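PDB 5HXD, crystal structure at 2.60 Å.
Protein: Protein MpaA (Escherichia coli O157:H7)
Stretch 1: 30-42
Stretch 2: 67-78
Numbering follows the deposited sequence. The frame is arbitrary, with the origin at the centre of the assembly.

Stretch 1 (30-42) IWFPAPAASRESG
Stretch 2 (67-78) TPSLRRHHVVLC

Ile30 and Trp31 are in a β-strand that begins earlier in the chain; from Pro33 stretch 1 runs as loop through Pro35 to a type I turn from Ser38 to Ser41. Stretch 2 has a 3-10 segment, Pro68 to Leu70, before a strand that begins at His74. The two meet antiparallel at a single bridge, Phe32 with Val75 (CA–CA 4.9 Å): Phe32 N donates to Val75 O (2.7 Å) and Val75 N to Phe32 O (3.1 Å). Farther along, His74 N donates to Gly42 O (2.9 Å), so stretch 1 leaves His74 and returns to it.

His74 (chi1 -54°, m; chi2 -63°) fills the resulting loop. Its imidazole ND1 can accept a backbone N-H, and takes an almost linear bond from Ala34 N (2.7 Å, 176°); its face receives the edge of Trp31 (chi1 69°, p; centroids 5.7 Å apart, planes at 61°). His73 ND1 likewise accepts from Gly42 N (3.1 Å).

Arg71 (t, t, p) folds its guanidinium against the loop, its several N-H groups serving two carbonyls: NH1 donates to Phe32 O (2.9 Å) and NH2 weakly to Pro33 O (3.0 Å), while Pro35 CD covers one face. At the turn, Ser41 OG accepts from Ser38 N (3.1 Å) and donates to Arg72 O (2.7 Å); Glu40 OE2 forms a salt bridge with Arg72 NE (3.0 Å). Phe32 (m) is buried and points toward stretch 2, packing apolar surface on Val75 (Phe32 CB to Val75 CB 4.0 Å) and Leu77 (Phe32 CE2 to Leu77 CD1 3.7 Å).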

# COMPACT_ATOMS: atom_id res chain seq x y z
N ILE A 30 -5.07 7.90 10.80
CA ILE A 30 -5.20 9.24 10.25
C ILE A 30 -6.57 9.42 9.58
O ILE A 30 -7.03 8.52 8.88
CB ILE A 30 -4.07 9.53 9.21
CG1 ILE A 30 -2.70 9.33 9.86
CG2 ILE A 30 -4.18 10.92 8.64
CD1 ILE A 30 -1.53 9.17 8.87
N TRP A 31 -7.22 10.56 9.80
CA TRP A 31 -8.43 10.87 9.06
C TRP A 31 -8.53 12.33 8.69
O TRP A 31 -7.85 13.19 9.25
CB TRP A 31 -9.69 10.45 9.82
CG TRP A 31 -9.98 11.27 11.04
CD1 TRP A 31 -9.19 11.41 12.14
CD2 TRP A 31 -11.17 12.04 11.29
NE1 TRP A 31 -9.81 12.22 13.07
CE2 TRP A 31 -11.02 12.62 12.57
CE3 TRP A 31 -12.34 12.29 10.57
CZ2 TRP A 31 -12.00 13.44 13.14
CZ3 TRP A 31 -13.31 13.10 11.13
CH2 TRP A 31 -13.14 13.67 12.40
N PHE A 32 -9.42 12.58 7.74
CA PHE A 32 -9.52 13.87 7.11
C PHE A 32 -10.93 14.36 7.25
O PHE A 32 -11.74 14.13 6.35
CB PHE A 32 -9.12 13.76 5.63
CG PHE A 32 -7.72 13.26 5.42
CD1 PHE A 32 -6.68 14.15 5.29
CD2 PHE A 32 -7.45 11.91 5.39
CE1 PHE A 32 -5.39 13.70 5.11
CE2 PHE A 32 -6.16 11.45 5.21
CZ PHE A 32 -5.13 12.35 5.07
N PRO A 33 -11.24 15.01 8.38
CA PRO A 33 -12.60 15.51 8.66
C PRO A 33 -13.08 16.48 7.58
O PRO A 33 -12.30 17.32 7.11
CB PRO A 33 -12.46 16.23 10.02
CG PRO A 33 -11.01 16.43 10.22
CD PRO A 33 -10.30 15.34 9.47
N ALA A 34 -14.35 16.35 7.19
CA ALA A 34 -14.95 17.20 6.16
C ALA A 34 -14.91 18.62 6.66
O ALA A 34 -15.16 18.87 7.84
CB ALA A 34 -16.37 16.77 5.83
N PRO A 35 -14.56 19.56 5.76
CA PRO A 35 -14.41 20.98 6.08
C PRO A 35 -15.63 21.53 6.83
O PRO A 35 -15.48 21.88 8.01
CB PRO A 35 -14.25 21.64 4.71
CG PRO A 35 -13.77 20.56 3.81
CD PRO A 35 -14.39 19.30 4.32
N ALA A 36 -16.80 21.57 6.19
CA ALA A 36 -18.04 21.96 6.88
C ALA A 36 -19.01 20.79 6.95
O ALA A 36 -19.95 20.70 6.16
CB ALA A 36 -18.69 23.14 6.19
N ALA A 37 -18.77 19.88 7.88
CA ALA A 37 -19.62 18.71 8.03
C ALA A 37 -21.04 19.13 8.42
O ALA A 37 -21.26 20.00 9.27
CB ALA A 37 -19.04 17.74 9.04
N SER A 38 -21.99 18.47 7.77
CA SER A 38 -23.41 18.72 7.95
C SER A 38 -24.08 17.35 8.12
O SER A 38 -23.40 16.34 8.13
CB SER A 38 -23.95 19.50 6.74
OG SER A 38 -25.36 19.47 6.67
N ARG A 39 -25.41 17.31 8.25
CA ARG A 39 -26.14 16.05 8.43
C ARG A 39 -25.97 15.12 7.23
O ARG A 39 -26.16 13.90 7.31
CB ARG A 39 -27.62 16.32 8.69
CG ARG A 39 -28.43 15.10 9.11
CD ARG A 39 -29.92 15.41 9.25
NE ARG A 39 -30.22 16.23 10.42
CZ ARG A 39 -30.35 15.74 11.65
NH1 ARG A 39 -30.18 14.43 11.88
NH2 ARG A 39 -30.62 16.55 12.67
N GLU A 40 -25.60 15.71 6.10
CA GLU A 40 -25.43 14.98 4.86
C GLU A 40 -24.08 14.28 4.82
O GLU A 40 -23.87 13.34 4.04
CB GLU A 40 -25.56 15.93 3.67
CG GLU A 40 -24.40 16.93 3.60
CD GLU A 40 -24.63 18.05 2.60
OE1 GLU A 40 -25.65 18.78 2.74
OE2 GLU A 40 -23.78 18.22 1.70
N SER A 41 -23.15 14.75 5.65
CA SER A 41 -21.78 14.27 5.63
C SER A 41 -21.73 12.79 5.89
O SER A 41 -22.31 12.31 6.87
CB SER A 41 -20.92 14.99 6.65
OG SER A 41 -20.54 16.25 6.15
N GLY A 42 -21.06 12.09 4.97
CA GLY A 42 -20.87 10.66 5.05
C GLY A 42 -19.40 10.33 5.25
O GLY A 42 -18.59 11.22 5.49
N THR A 67 -10.82 20.44 -5.12
CA THR A 67 -10.57 21.67 -4.38
C THR A 67 -11.21 21.52 -3.02
O THR A 67 -12.36 21.10 -2.93
CB THR A 67 -11.11 22.89 -5.12
OG1 THR A 67 -10.69 22.83 -6.49
CG2 THR A 67 -10.58 24.18 -4.49
N PRO A 68 -10.44 21.80 -1.95
CA PRO A 68 -10.83 21.47 -0.57
C PRO A 68 -12.21 21.97 -0.15
O PRO A 68 -12.96 21.19 0.44
CB PRO A 68 -9.73 22.14 0.27
CG PRO A 68 -8.56 22.10 -0.59
CD PRO A 68 -9.04 22.25 -2.01
N SER A 69 -12.54 23.23 -0.47
CA SER A 69 -13.84 23.83 -0.09
C SER A 69 -15.04 22.95 -0.43
O SER A 69 -16.02 22.93 0.32
CB SER A 69 -14.02 25.20 -0.78
OG SER A 69 -12.80 25.91 -0.90
N LEU A 70 -14.94 22.23 -1.55
CA LEU A 70 -16.04 21.43 -2.10
C LEU A 70 -16.23 20.03 -1.47
O LEU A 70 -17.13 19.29 -1.89
CB LEU A 70 -15.83 21.25 -3.61
CG LEU A 70 -15.54 22.45 -4.52
CD1 LEU A 70 -14.97 22.00 -5.88
CD2 LEU A 70 -16.80 23.30 -4.71
N ARG A 71 -15.42 19.65 -0.48
CA ARG A 71 -15.55 18.30 0.08
C ARG A 71 -16.71 18.22 1.06
O ARG A 71 -16.79 18.99 2.03
CB ARG A 71 -14.24 17.84 0.76
CG ARG A 71 -14.19 16.33 1.08
CD ARG A 71 -12.75 15.75 1.16
NE ARG A 71 -11.96 16.35 2.23
CZ ARG A 71 -12.02 15.97 3.50
NH1 ARG A 71 -12.83 14.99 3.85
NH2 ARG A 71 -11.28 16.57 4.42
N ARG A 72 -17.61 17.29 0.82
CA ARG A 72 -18.78 17.14 1.68
C ARG A 72 -18.62 16.05 2.75
O ARG A 72 -19.31 16.08 3.78
CB ARG A 72 -20.01 16.85 0.81
CG ARG A 72 -20.15 17.77 -0.39
CD ARG A 72 -21.47 17.54 -1.11
NE ARG A 72 -22.38 18.68 -0.96
CZ ARG A 72 -22.63 19.58 -1.90
NH1 ARG A 72 -22.03 19.50 -3.09
NH2 ARG A 72 -23.47 20.58 -1.66
N HIS A 73 -17.70 15.11 2.52
CA HIS A 73 -17.63 13.87 3.30
C HIS A 73 -16.27 13.62 3.95
O HIS A 73 -15.24 13.99 3.41
CB HIS A 73 -18.00 12.68 2.40
CG HIS A 73 -19.26 12.88 1.61
ND1 HIS A 73 -20.42 13.37 2.17
CD2 HIS A 73 -19.55 12.66 0.30
CE1 HIS A 73 -21.36 13.44 1.24
NE2 HIS A 73 -20.85 13.02 0.10
N HIS A 74 -16.29 12.98 5.12
CA HIS A 74 -15.08 12.60 5.86
C HIS A 74 -14.30 11.48 5.17
O HIS A 74 -14.88 10.63 4.49
CB HIS A 74 -15.44 12.14 7.28
CG HIS A 74 -16.26 13.12 8.06
ND1 HIS A 74 -15.80 14.37 8.39
CD2 HIS A 74 -17.50 13.02 8.59
CE1 HIS A 74 -16.73 15.01 9.08
NE2 HIS A 74 -17.77 14.21 9.22
N VAL A 75 -12.99 11.44 5.40
CA VAL A 75 -12.12 10.50 4.69
C VAL A 75 -11.09 9.82 5.60
O VAL A 75 -10.38 10.48 6.35
CB VAL A 75 -11.36 11.19 3.53
CG1 VAL A 75 -10.32 10.25 2.91
CG2 VAL A 75 -12.35 11.69 2.47
N VAL A 76 -11.06 8.49 5.51
CA VAL A 76 -9.98 7.66 6.06
C VAL A 76 -9.27 6.89 4.93
O VAL A 76 -9.84 5.96 4.34
CB VAL A 76 -10.52 6.65 7.09
CG1 VAL A 76 -9.44 5.63 7.49
CG2 VAL A 76 -11.11 7.37 8.29
N LEU A 77 -8.04 7.27 4.61
CA LEU A 77 -7.31 6.62 3.52
C LEU A 77 -6.90 5.18 3.86
O LEU A 77 -6.96 4.31 3.00
CB LEU A 77 -6.06 7.41 3.16
CG LEU A 77 -6.33 8.76 2.50
CD1 LEU A 77 -5.05 9.53 2.31
CD2 LEU A 77 -6.99 8.50 1.18
N CYS A 78 -6.50 4.94 5.10
CA CYS A 78 -5.99 3.62 5.44
C CYS A 78 -6.41 3.16 6.84
O CYS A 78 -5.89 3.62 7.86
CB CYS A 78 -4.46 3.62 5.30
SG CYS A 78 -3.72 2.00 5.22
O HOH W 1 -4.69 5.35 9.27